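Local coordinates for gluconokinase (Sinorhizobium meliloti, PDB 3T61), which probably catalyses the ATP-dependent phosphorylation of D-gluconate to 6-phospho-D-gluconate, the entry step of gluconate into carbohydrate acid metabolism, at residues L52-P55 with E56-R59; H118-E121 with S122-A125; E126-H129 with H130-G133; V162-L166 with A167-R171. All coordinates share one frame; numbering follows the deposited sequence.

Contact 1. Residues L52-P55 with E56-R59; sequences LHPP and ENIR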
ATOM      1  N   LEU A  52       5.617  -1.767  -5.955  1.00 31.76           N
ATOM      2  CA  LEU A  52       5.998  -3.150  -6.219  1.00 32.40           C
ATOM      3  C   LEU A  52       5.704  -4.146  -5.092  1.00 33.11           C
ATOM      4  O   LEU A  52       6.123  -5.305  -5.160  1.00 32.96           O
ATOM      5  CB  LEU A  52       7.477  -3.208  -6.586  1.00 30.05           C
ATOM      6  CG  LEU A  52       7.856  -2.194  -7.665  1.00 30.82           C
ATOM      7  CD1 LEU A  52       9.335  -2.325  -7.971  1.00 32.99           C
ATOM      8  CD2 LEU A  52       7.028  -2.426  -8.916  1.00 31.31           C
ATOM      9  N   HIS A  53       4.995  -3.694  -4.058  1.00 32.90           N
ATOM     10  CA  HIS A  53       4.628  -4.554  -2.930  1.00 32.47           C
ATOM     11  C   HIS A  53       3.538  -5.522  -3.357  1.00 32.68           C
ATOM     12  O   HIS A  53       2.610  -5.141  -4.065  1.00 31.17           O
ATOM     13  CB  HIS A  53       4.055  -3.723  -1.779  1.00 30.43           C
ATOM     14  CG  HIS A  53       5.079  -3.151  -0.854  1.00 28.95           C
ATOM     15  ND1 HIS A  53       5.821  -3.930   0.010  1.00 27.14           N
ATOM     16  CD2 HIS A  53       5.448  -1.871  -0.617  1.00 27.88           C
ATOM     17  CE1 HIS A  53       6.599  -3.155   0.739  1.00 27.49           C
ATOM     18  NE2 HIS A  53       6.391  -1.898   0.379  1.00 30.26           N
ATOM     19  N   PRO A  54       3.644  -6.794  -2.953  1.00 33.84           N
ATOM     20  CA  PRO A  54       2.578  -7.725  -3.346  1.00 34.60           C
ATOM     21  C   PRO A  54       1.308  -7.348  -2.552  1.00 35.46           C
ATOM     22  O   PRO A  54       1.391  -6.689  -1.513  1.00 34.10           O
ATOM     23  CB  PRO A  54       3.148  -9.098  -2.970  1.00 33.69           C
ATOM     24  CG  PRO A  54       4.152  -8.796  -1.894  1.00 35.89           C
ATOM     25  CD  PRO A  54       4.787  -7.505  -2.353  1.00 33.72           C
ATOM     26  N   PRO A  55       0.121  -7.747  -3.040  1.00 37.21           N
ATOM     27  CA  PRO A  55      -1.169  -7.452  -2.392  1.00 37.26           C
ATOM     28  C   PRO A  55      -1.202  -7.607  -0.869  1.00 35.88           C
ATOM     29  O   PRO A  55      -1.733  -6.751  -0.164  1.00 33.30           O
ATOM     30  CB  PRO A  55      -2.128  -8.411  -3.096  1.00 37.90           C
ATOM     31  CG  PRO A  55      -1.576  -8.445  -4.488  1.00 39.38           C
ATOM     32  CD  PRO A  55      -0.078  -8.579  -4.241  1.00 38.95           C
ATOM     33  N   GLU A  56      -0.633  -8.700  -0.377  1.00 35.32           N
ATOM     34  CA  GLU A  56      -0.585  -8.984   1.053  1.00 36.99           C
ATOM     35  C   GLU A  56       0.083  -7.851   1.838  1.00 35.87           C
ATOM     36  O   GLU A  56      -0.386  -7.477   2.917  1.00 33.95           O
ATOM     37  CB  GLU A  56       0.165 -10.306   1.281  1.00 41.36           C
ATOM     38  CG  GLU A  56       0.248 -10.826   2.720  1.00 49.92           C
ATOM     39  CD  GLU A  56       1.361 -10.181   3.558  1.00 54.97           C
ATOM     40  OE1 GLU A  56       2.511 -10.072   3.082  1.00 56.35           O
ATOM     41  OE2 GLU A  56       1.082  -9.801   4.714  1.00 59.01           O
ATOM     42  N   ASN A  57       1.174  -7.302   1.303  1.00 33.22           N
ATOM     43  CA  ASN A  57       1.889  -6.222   1.993  1.00 33.20           C
ATOM     44  C   ASN A  57       1.046  -4.953   2.078  1.00 31.28           C
ATOM     45  O   ASN A  57       0.957  -4.337   3.135  1.00 31.61           O
ATOM     46  CB  ASN A  57       3.230  -5.914   1.301  1.00 33.33           C
ATOM     47  CG  ASN A  57       4.267  -7.023   1.491  1.00 35.94           C
ATOM     48  OD1 ASN A  57       4.023  -8.011   2.186  1.00 36.67           O
ATOM     49  ND2 ASN A  57       5.436  -6.852   0.879  1.00 35.47           N
ATOM     50  N   ILE A  58       0.427  -4.574   0.966  1.00 30.96           N
ATOM     51  CA  ILE A  58      -0.414  -3.386   0.906  1.00 33.02           C
ATOM     52  C   ILE A  58      -1.568  -3.436   1.919  1.00 34.86           C
ATOM     53  O   ILE A  58      -1.936  -2.415   2.520  1.00 33.46           O
ATOM     54  CB  ILE A  58      -0.975  -3.206  -0.521  1.00 32.62           C
ATOM     55  CG1 ILE A  58       0.192  -3.097  -1.508  1.00 33.04           C
ATOM     56  CG2 ILE A  58      -1.841  -1.955  -0.599  1.00 32.90           C
ATOM     57  CD1 ILE A  58      -0.214  -3.023  -2.960  1.00 32.62           C
ATOM     58  N   ARG A  59      -2.134  -4.623   2.113  1.00 35.26           N
ATOM     59  CA  ARG A  59      -3.222  -4.786   3.064  1.00 36.44           C
ATOM     60  C   ARG A  59      -2.708  -4.451   4.471  1.00 35.78           C
ATOM     61  O   ARG A  59      -3.350  -3.708   5.213  1.00 34.91           O
ATOM     62  CB  ARG A  59      -3.750  -6.223   3.020  1.00 37.19           C
ATOM     63  CG  ARG A  59      -5.057  -6.462   3.783  1.00 38.78           C
ATOM     64  CD  ARG A  59      -5.241  -7.948   4.031  1.00 39.12           C
ATOM     65  NE  ARG A  59      -5.017  -8.697   2.801  1.00 40.39           N
ATOM     66  CZ  ARG A  59      -4.287  -9.803   2.715  1.00 42.34           C
ATOM     67  NH1 ARG A  59      -3.703 -10.301   3.792  1.00 43.50           N
ATOM     68  NH2 ARG A  59      -4.131 -10.408   1.542  1.00 41.94           N
TER

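Contact 2. Residues H118-E121 with S122-A125; sequences HGSE and SVLA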
ATOM      1  N   HIS A 118      17.587  11.161   6.277  1.00 25.07           N
ATOM      2  CA  HIS A 118      17.423  10.907   7.699  1.00 27.91           C
ATOM      3  C   HIS A 118      17.139  12.145   8.569  1.00 29.55           C
ATOM      4  O   HIS A 118      17.500  13.285   8.237  1.00 26.44           O
ATOM      5  CB  HIS A 118      18.678  10.211   8.219  1.00 26.76           C
ATOM      6  CG  HIS A 118      19.893  11.084   8.185  1.00 27.07           C
ATOM      7  ND1 HIS A 118      20.347  11.765   9.294  1.00 27.54           N
ATOM      8  CD2 HIS A 118      20.695  11.459   7.159  1.00 26.89           C
ATOM      9  CE1 HIS A 118      21.376  12.521   8.954  1.00 29.73           C
ATOM     10  NE2 HIS A 118      21.608  12.356   7.663  1.00 29.37           N
ATOM     11  N   GLY A 119      16.498  11.882   9.701  1.00 29.92           N
ATOM     12  CA  GLY A 119      16.162  12.928  10.644  1.00 32.59           C
ATOM     13  C   GLY A 119      15.659  12.234  11.888  1.00 32.83           C
ATOM     14  O   GLY A 119      15.411  11.026  11.859  1.00 30.28           O
ATOM     15  N   SER A 120      15.517  12.981  12.975  1.00 31.45           N
ATOM     16  CA  SER A 120      15.032  12.418  14.229  1.00 33.30           C
ATOM     17  C   SER A 120      13.531  12.236  14.124  1.00 31.48           C
ATOM     18  O   SER A 120      12.890  12.808  13.248  1.00 29.41           O
ATOM     19  CB  SER A 120      15.334  13.365  15.392  1.00 32.02           C
ATOM     20  OG  SER A 120      14.630  14.587  15.212  1.00 34.08           O
ATOM     21  N   GLU A 121      12.974  11.451  15.035  1.00 34.60           N
ATOM     22  CA  GLU A 121      11.538  11.212  15.041  1.00 37.73           C
ATOM     23  C   GLU A 121      10.763  12.522  15.020  1.00 36.71           C
ATOM     24  O   GLU A 121       9.791  12.672  14.272  1.00 36.27           O
ATOM     25  CB  GLU A 121      11.126  10.420  16.286  1.00 40.68           C
ATOM     26  CG  GLU A 121       9.637  10.101  16.301  1.00 46.22           C
ATOM     27  CD  GLU A 121       9.190   9.358  17.540  1.00 50.06           C
ATOM     28  OE1 GLU A 121       9.751   8.281  17.843  1.00 51.68           O
ATOM     29  OE2 GLU A 121       8.259   9.851  18.209  1.00 53.52           O
ATOM     30  N   SER A 122      11.200  13.474  15.839  1.00 36.59           N
ATOM     31  CA  SER A 122      10.528  14.767  15.931  1.00 35.92           C
ATOM     32  C   SER A 122      10.484  15.513  14.606  1.00 33.09           C
ATOM     33  O   SER A 122       9.432  15.995  14.189  1.00 32.56           O
ATOM     34  CB  SER A 122      11.215  15.646  16.984  1.00 39.12           C
ATOM     35  OG  SER A 122      11.364  14.948  18.205  1.00 45.52           O
ATOM     36  N   VAL A 123      11.635  15.624  13.950  1.00 32.03           N
ATOM     37  CA  VAL A 123      11.701  16.334  12.681  1.00 32.33           C
ATOM     38  C   VAL A 123      10.890  15.606  11.621  1.00 32.06           C
ATOM     39  O   VAL A 123      10.161  16.230  10.853  1.00 30.24           O
ATOM     40  CB  VAL A 123      13.160  16.493  12.202  1.00 31.57           C
ATOM     41  CG1 VAL A 123      13.188  17.055  10.794  1.00 32.70           C
ATOM     42  CG2 VAL A 123      13.909  17.418  13.143  1.00 34.26           C
ATOM     43  N   LEU A 124      11.035  14.285  11.574  1.00 32.26           N
ATOM     44  CA  LEU A 124      10.289  13.484  10.613  1.00 34.92           C
ATOM     45  C   LEU A 124       8.785  13.686  10.802  1.00 36.13           C
ATOM     46  O   LEU A 124       8.070  13.976   9.845  1.00 34.56           O
ATOM     47  CB  LEU A 124      10.647  12.001  10.774  1.00 32.22           C
ATOM     48  CG  LEU A 124      12.047  11.615  10.282  1.00 32.07           C
ATOM     49  CD1 LEU A 124      12.450  10.272  10.848  1.00 30.29           C
ATOM     50  CD2 LEU A 124      12.064  11.609   8.754  1.00 29.22           C
ATOM     51  N   ALA A 125       8.306  13.551  12.042  1.00 38.19           N
ATOM     52  CA  ALA A 125       6.875  13.718  12.317  1.00 39.64           C
ATOM     53  C   ALA A 125       6.375  15.103  11.919  1.00 41.26           C
ATOM     54  O   ALA A 125       5.329  15.242  11.284  1.00 40.73           O
ATOM     55  CB  ALA A 125       6.589  13.468  13.789  1.00 37.95           C
TER

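Contact 3. Residues E126-H129 with H130-G133; sequences ERMH and HRTG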
ATOM      1  N   GLU A 126       7.134  16.126  12.292  1.00 43.20           N
ATOM      2  CA  GLU A 126       6.766  17.496  11.985  1.00 43.96           C
ATOM      3  C   GLU A 126       6.693  17.746  10.487  1.00 43.27           C
ATOM      4  O   GLU A 126       5.757  18.379  10.005  1.00 41.58           O
ATOM      5  CB  GLU A 126       7.775  18.451  12.631  1.00 46.37           C
ATOM      6  CG  GLU A 126       7.383  19.927  12.624  1.00 51.75           C
ATOM      7  CD  GLU A 126       7.390  20.560  11.238  1.00 54.89           C
ATOM      8  OE1 GLU A 126       8.319  20.266  10.448  1.00 55.59           O
ATOM      9  OE2 GLU A 126       6.473  21.364  10.945  1.00 56.75           O
ATOM     10  N   ARG A 127       7.675  17.248   9.745  1.00 44.25           N
ATOM     11  CA  ARG A 127       7.693  17.461   8.299  1.00 45.88           C
ATOM     12  C   ARG A 127       6.460  16.876   7.607  1.00 45.08           C
ATOM     13  O   ARG A 127       5.917  17.474   6.673  1.00 44.06           O
ATOM     14  CB  ARG A 127       8.968  16.868   7.688  1.00 47.57           C
ATOM     15  CG  ARG A 127      10.256  17.525   8.170  1.00 51.58           C
ATOM     16  CD  ARG A 127      11.488  16.986   7.425  1.00 54.43           C
ATOM     17  NE  ARG A 127      11.673  17.574   6.097  1.00 56.60           N
ATOM     18  CZ  ARG A 127      11.609  16.900   4.947  1.00 57.99           C
ATOM     19  NH1 ARG A 127      11.357  15.594   4.940  1.00 56.53           N
ATOM     20  NH2 ARG A 127      11.817  17.535   3.799  1.00 57.94           N
HETATM   21  N   MSE A 128       6.020  15.710   8.065  1.00 43.59           N
HETATM   22  CA  MSE A 128       4.852  15.064   7.480  1.00 44.94           C
HETATM   23  C   MSE A 128       3.580  15.862   7.733  1.00 46.79           C
HETATM   24  O   MSE A 128       2.746  16.033   6.838  1.00 44.53           O
HETATM   25  CB  MSE A 128       4.721  13.647   8.028  1.00 44.12           C
HETATM   26  CG  MSE A 128       5.537  12.645   7.232  1.00 43.57           C
HETATM   27 SE   MSE A 128       4.655  12.281   5.508  1.00 59.37          SE
HETATM   28  CE  MSE A 128       5.890  13.113   4.217  1.00 37.28           C
ATOM     29  N   HIS A 129       3.443  16.362   8.955  1.00 49.22           N
ATOM     30  CA  HIS A 129       2.278  17.156   9.315  1.00 52.78           C
ATOM     31  C   HIS A 129       2.309  18.473   8.560  1.00 54.00           C
ATOM     32  O   HIS A 129       1.288  18.948   8.064  1.00 53.53           O
ATOM     33  CB  HIS A 129       2.268  17.423  10.816  1.00 53.27           C
ATOM     34  CG  HIS A 129       1.102  18.240  11.269  1.00 56.29           C
ATOM     35  ND1 HIS A 129       1.183  19.598  11.484  1.00 57.30           N
ATOM     36  CD2 HIS A 129      -0.180  17.891  11.523  1.00 56.14           C
ATOM     37  CE1 HIS A 129      -0.003  20.052  11.856  1.00 57.17           C
ATOM     38  NE2 HIS A 129      -0.846  19.037  11.887  1.00 56.06           N
ATOM     39  N   HIS A 130       3.501  19.052   8.469  1.00 56.16           N
ATOM     40  CA  HIS A 130       3.695  20.318   7.783  1.00 58.18           C
ATOM     41  C   HIS A 130       3.478  20.154   6.286  1.00 58.44           C
ATOM     42  O   HIS A 130       3.285  21.135   5.569  1.00 59.32           O
ATOM     43  CB  HIS A 130       5.109  20.831   8.058  1.00 60.59           C
ATOM     44  CG  HIS A 130       5.379  22.197   7.513  1.00 63.24           C
ATOM     45  ND1 HIS A 130       6.020  22.407   6.312  1.00 64.32           N
ATOM     46  CD2 HIS A 130       5.103  23.426   8.013  1.00 64.34           C
ATOM     47  CE1 HIS A 130       6.133  23.707   6.097  1.00 65.36           C
ATOM     48  NE2 HIS A 130       5.583  24.346   7.114  1.00 65.49           N
ATOM     49  N   ARG A 131       3.489  18.907   5.823  1.00 58.17           N
ATOM     50  CA  ARG A 131       3.315  18.625   4.407  1.00 58.10           C
ATOM     51  C   ARG A 131       1.957  18.037   4.012  1.00 56.37           C
ATOM     52  O   ARG A 131       1.525  18.207   2.874  1.00 56.35           O
ATOM     53  CB  ARG A 131       4.438  17.699   3.927  1.00 60.54           C
ATOM     54  CG  ARG A 131       4.449  17.463   2.428  1.00 63.64           C
ATOM     55  CD  ARG A 131       5.576  16.533   2.011  1.00 66.82           C
ATOM     56  NE  ARG A 131       5.599  16.329   0.562  1.00 70.88           N
ATOM     57  CZ  ARG A 131       4.649  15.695  -0.125  1.00 72.78           C
ATOM     58  NH1 ARG A 131       3.593  15.190   0.505  1.00 73.95           N
ATOM     59  NH2 ARG A 131       4.750  15.573  -1.444  1.00 72.01           N
ATOM     60  N   THR A 132       1.279  17.352   4.931  1.00 54.28           N
ATOM     61  CA  THR A 132      -0.018  16.757   4.598  1.00 51.84           C
ATOM     62  C   THR A 132      -1.166  17.207   5.504  1.00 51.02           C
ATOM     63  O   THR A 132      -2.339  16.968   5.202  1.00 49.10           O
ATOM     64  CB  THR A 132       0.039  15.217   4.651  1.00 51.88           C
ATOM     65  OG1 THR A 132       0.185  14.788   6.009  1.00 51.95           O
ATOM     66  CG2 THR A 132       1.209  14.697   3.832  1.00 52.35           C
ATOM     67  N   GLY A 133      -0.831  17.863   6.610  1.00 48.91           N
ATOM     68  CA  GLY A 133      -1.861  18.306   7.530  1.00 47.22           C
ATOM     69  C   GLY A 133      -2.209  17.180   8.484  1.00 46.26           C
ATOM     70  O   GLY A 133      -3.081  17.324   9.343  1.00 45.54           O
TER

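Contact 4. Residues V162-L166 with A167-R171; sequences VAQPL and AEIVR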
ATOM      1  N   VAL A 162      17.194  15.755   6.611  1.00 25.99           N
ATOM      2  CA  VAL A 162      16.001  16.362   6.025  1.00 27.07           C
ATOM      3  C   VAL A 162      15.521  17.677   6.646  1.00 27.93           C
ATOM      4  O   VAL A 162      14.575  18.291   6.145  1.00 25.72           O
ATOM      5  CB  VAL A 162      14.823  15.356   6.032  1.00 25.89           C
ATOM      6  CG1 VAL A 162      15.220  14.099   5.292  1.00 25.45           C
ATOM      7  CG2 VAL A 162      14.423  15.044   7.454  1.00 24.09           C
ATOM      8  N   ALA A 163      16.175  18.121   7.717  1.00 29.12           N
ATOM      9  CA  ALA A 163      15.774  19.359   8.382  1.00 30.05           C
ATOM     10  C   ALA A 163      16.253  20.589   7.612  1.00 30.14           C
ATOM     11  O   ALA A 163      16.843  21.497   8.185  1.00 31.38           O
ATOM     12  CB  ALA A 163      16.310  19.383   9.807  1.00 28.72           C
ATOM     13  N   GLN A 164      15.994  20.597   6.307  1.00 31.62           N
ATOM     14  CA  GLN A 164      16.378  21.700   5.426  1.00 32.52           C
ATOM     15  C   GLN A 164      15.478  21.713   4.189  1.00 32.42           C
ATOM     16  O   GLN A 164      14.764  20.753   3.932  1.00 31.86           O
ATOM     17  CB  GLN A 164      17.851  21.572   5.011  1.00 32.78           C
ATOM     18  CG  GLN A 164      18.277  20.205   4.478  1.00 33.74           C
ATOM     19  CD  GLN A 164      19.776  20.133   4.158  1.00 34.88           C
ATOM     20  OE1 GLN A 164      20.383  19.057   4.199  1.00 33.05           O
ATOM     21  NE2 GLN A 164      20.369  21.273   3.828  1.00 30.08           N
ATOM     22  N   PRO A 165      15.490  22.810   3.415  1.00 32.73           N
ATOM     23  CA  PRO A 165      14.646  22.877   2.216  1.00 33.19           C
ATOM     24  C   PRO A 165      14.864  21.714   1.258  1.00 33.20           C
ATOM     25  O   PRO A 165      15.997  21.246   1.074  1.00 31.34           O
ATOM     26  CB  PRO A 165      15.036  24.212   1.591  1.00 33.43           C
ATOM     27  CG  PRO A 165      15.353  25.047   2.795  1.00 35.26           C
ATOM     28  CD  PRO A 165      16.150  24.103   3.667  1.00 32.21           C
ATOM     29  N   LEU A 166      13.771  21.257   0.651  1.00 32.35           N
ATOM     30  CA  LEU A 166      13.820  20.153  -0.308  1.00 33.20           C
ATOM     31  C   LEU A 166      14.842  20.394  -1.418  1.00 32.85           C
ATOM     32  O   LEU A 166      15.568  19.481  -1.814  1.00 31.95           O
ATOM     33  CB  LEU A 166      12.440  19.930  -0.944  1.00 34.19           C
ATOM     34  CG  LEU A 166      12.384  18.933  -2.112  1.00 35.55           C
ATOM     35  CD1 LEU A 166      12.819  17.547  -1.644  1.00 30.69           C
ATOM     36  CD2 LEU A 166      10.964  18.897  -2.676  1.00 36.81           C
ATOM     37  N   ALA A 167      14.897  21.622  -1.921  1.00 32.51           N
ATOM     38  CA  ALA A 167      15.833  21.957  -2.991  1.00 34.99           C
ATOM     39  C   ALA A 167      17.280  21.784  -2.534  1.00 34.53           C
ATOM     40  O   ALA A 167      18.159  21.497  -3.340  1.00 34.85           O
ATOM     41  CB  ALA A 167      15.598  23.394  -3.466  1.00 36.33           C
ATOM     42  N   GLU A 168      17.520  21.966  -1.238  1.00 34.05           N
ATOM     43  CA  GLU A 168      18.858  21.819  -0.680  1.00 33.25           C
ATOM     44  C   GLU A 168      19.162  20.344  -0.508  1.00 32.85           C
ATOM     45  O   GLU A 168      20.293  19.909  -0.731  1.00 33.58           O
ATOM     46  CB  GLU A 168      18.969  22.510   0.686  1.00 33.01           C
ATOM     47  CG  GLU A 168      18.962  24.034   0.655  1.00 35.26           C
ATOM     48  CD  GLU A 168      20.077  24.625  -0.193  1.00 35.11           C
ATOM     49  OE1 GLU A 168      21.224  24.126  -0.152  1.00 35.96           O
ATOM     50  OE2 GLU A 168      19.806  25.610  -0.897  1.00 40.11           O
ATOM     51  N   ILE A 169      18.158  19.576  -0.094  1.00 30.20           N
ATOM     52  CA  ILE A 169      18.349  18.143   0.091  1.00 29.17           C
ATOM     53  C   ILE A 169      18.746  17.505  -1.241  1.00 28.58           C
ATOM     54  O   ILE A 169      19.628  16.647  -1.297  1.00 28.13           O
ATOM     55  CB  ILE A 169      17.064  17.454   0.613  1.00 27.25           C
ATOM     56  CG1 ILE A 169      16.717  17.959   2.017  1.00 24.29           C
ATOM     57  CG2 ILE A 169      17.263  15.944   0.658  1.00 24.57           C
ATOM     58  CD1 ILE A 169      15.327  17.533   2.485  1.00 21.79           C
ATOM     59  N   VAL A 170      18.103  17.938  -2.317  1.00 29.22           N
ATOM     60  CA  VAL A 170      18.394  17.395  -3.638  1.00 30.51           C
ATOM     61  C   VAL A 170      19.779  17.803  -4.144  1.00 32.36           C
ATOM     62  O   VAL A 170      20.546  16.960  -4.627  1.00 31.50           O
ATOM     63  CB  VAL A 170      17.312  17.830  -4.640  1.00 29.62           C
ATOM     64  CG1 VAL A 170      17.726  17.479  -6.048  1.00 27.62           C
ATOM     65  CG2 VAL A 170      15.990  17.155  -4.277  1.00 28.52           C
ATOM     66  N   ARG A 171      20.102  19.089  -4.019  1.00 32.61           N
ATOM     67  CA  ARG A 171      21.403  19.592  -4.456  1.00 33.33           C
ATOM     68  C   ARG A 171      22.507  18.833  -3.735  1.00 32.53           C
ATOM     69  O   ARG A 171      23.503  18.451  -4.349  1.00 33.40           O
ATOM     70  CB  ARG A 171      21.536  21.092  -4.167  1.00 34.70           C
ATOM     71  CG  ARG A 171      22.898  21.675  -4.534  1.00 37.04           C
ATOM     72  CD  ARG A 171      23.034  23.123  -4.059  1.00 38.16           C
ATOM     73  NE  ARG A 171      22.812  23.242  -2.619  1.00 37.79           N
ATOM     74  CZ  ARG A 171      23.676  22.860  -1.683  1.00 37.56           C
ATOM     75  NH1 ARG A 171      24.844  22.335  -2.025  1.00 35.89           N
ATOM     76  NH2 ARG A 171      23.355  22.979  -0.399  1.00 36.23           N
TER

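Contact 1. Residues L52-P55 with E56-R59
The amide nitrogen ND2 of N57 is shared by two acceptors, ND1 of H53 across the turn and the backbone oxygen of D71 on helix 69-83. The bond from N57 ND2 to H53 ND1 is 3.1 Å long with an N-H...N angle of 154°. It meets the imidazole at its edge, close to the ring plane, while the amide itself is turned 70° against the ring. Both first torsions set this up: in H53 (chi1 -85°) and in N57 alike CG stands anti to the carbonyl carbon, and the two side chains cross at about a right angle. P54 lies over a face of the amide, its CD 3.4 Å from N57 ND2, and CG1 of I58 rests 3.9 Å from CB of H53. W75 stacks on the imidazole. Replaced by an alanine, H53 would no longer offer ND1, and N57 ND2 would probably be left with D71 O alone while W75 lost its ring partner. The main chain adds weak bonds from N57 N and I58 N to P54 O, and a sound one of 3.1 Å from R59 N to P55 O. R59 reaches on to a salt bridge with E48 of the second subunit. The arrangement is that of a helix N-terminus, with P54 as N-cap and P55 opening the first turn of helix 55-63, beside the subunit interface.

Contact 2. Residues H118-E121 with S122-A125
With chi1 at 63°, S120 holds its hydroxyl between its own backbone N and carbonyl carbon, and this turns OG to the amide of V123, three residues on. In L124, CG lies anti to the carbonyl carbon (chi1 -72°), which folds the isobutyl group back over the loop. The serine torsion produces a capping bond, V123 N to S120 OG, weak at 3.4 Å though nearly straight. S120 OG also touches the CG2 branch of V123, at 3.6 Å. In the leucine, chi1 together with an extended chi2 sets CD1 of L124 against the oxygen of G119, 3.2 Å away, with L124 CG beside the carbonyl oxygen of S120. That same carbonyl has a firm acceptor role: L124 N approaches S120 O at 2.9 Å, nearly in line with C=O. One residue on, A125 N bonds E121 O at 2.8 Å, the donor tilted somewhat from the carbonyl plane, and the methyl of A125 sits against this oxygen as well. The extended side chain of E121 ends at Q142 of helix 138-147, to which OE1 is hydrogen-bonded. L141 and L145 of that helix touch both E121 and L124, and V26 and S29 touch L124 from a loop. The chemistry implies a division of labour where strand 113-118 gives way to helix 121-132: the weak serine cap and two main-chain bonds take up the amides of V123, L124 and A125, while L124, the buried residue here, packs on helix 138-147, and V123 touches A163.

Contact 3. Residues E126-H129 with H130-G133
The backbone from E126 to T132 is helical, loosening over R131 and T132, before G133 breaks away with a positive phi of 85°. H130 N bonds E126 O at 2.8 Å, nearly along the axis of the carbonyl, and G133 N still reaches H129 O, also at 2.8 Å, from a position tilted out of that carbonyl's plane. M128 O is gripped twice by T132, with a weak third bond from R131 N: the amide N of T132 comes in at 2.7 Å, and its hydroxyl OG1 at 3.0 Å from above the carbonyl plane. The hydroxyl is placed there by a chi1 of 70°, and it takes a further bond from H134 N just beyond the turn, so one side chain links the carbonyl of M128 to the amide of H134. A face of the H129 ring lies over CA of G133, offset toward the rim, with CD2 3.7 Å from G133 O; F135 stacks on the same imidazole. An alanine at H129 is likely to uncover the glycine turn and deprive F135 of its stacking partner. E126 and H130 run side by side, the carboxylate oxygen OE2 touching CB of H130 at 3.2 Å without a charged contact. The selenomethionine M128 bends its chain so that CE lies 4.1 Å from CD of R131, and its side chain also packs on E63 of the second subunit, close to a bound phosphate ion. Taken together this is a helix C-terminus: helix 121-132 ends at a glycine whose positive phi takes the chain out of helical geometry.

Contact 4. Residues V162-L166 with A167-R171
A strand-to-helix junction is built here, in which V162 and P165 bring the chain from edge strand 157-161 round to I169 on the long helix 166-187 of this parallel α/β fold. P165 is its N-cap residue, and its carbonyl is the hub: I169 N approaches in the carbonyl plane at 3.0 Å, while E168 N, at 2.9 Å, stands well above that plane. An inverse gamma turn centred on A163 reverses the chain just before, closed by a weak bond from Q164 N to V162 O. I169 is the centre of the apolar side. CG1 lies anti to its carbonyl carbon (chi1 -65°) and chi2 extends the chain, which carries CD1 back over the loop to the CA of V162 at 3.8 Å and to Q164 O at 3.6 Å. The aliphatic stem of Q164 crosses I169 obliquely, CG against CG1 at 3.7 Å. V34 of helix 31-42 and L117 of strand 113-118 also touch I169, so the junction is pressed onto the body of the protein. On the outer side, CB of P165 runs alongside CG of E168 at 4.0 Å, and the carboxylate pairs with R171, in a salt bridge whose very short length is doubtful. In the first turn of the helix, CD1 of L166 meets CG2 of V170 at 4.1 Å.

How the contacts relate
Contacts 1, 2 and 4 are all helix starts after a loop, whereas contact 3 is the end of the helix that contact 2 begins. The capping chemistry differs: proline precedes the first turn in contacts 1 and 4, serine in contact 2. Contacts 2 and 3 lie mostly at the surface, while contacts 1 and 4 are partly buried. Contact 4 touches contacts 2 and 3: H118 O is probably hydrogen-bonded to V162 N, V123 packs on V162 and A163, and R127 lies against V162 and I169. Contact 1 stands apart, its nearest atoms about 15 Å from contact 3, yet these two share something the others lack, a border with the second subunit.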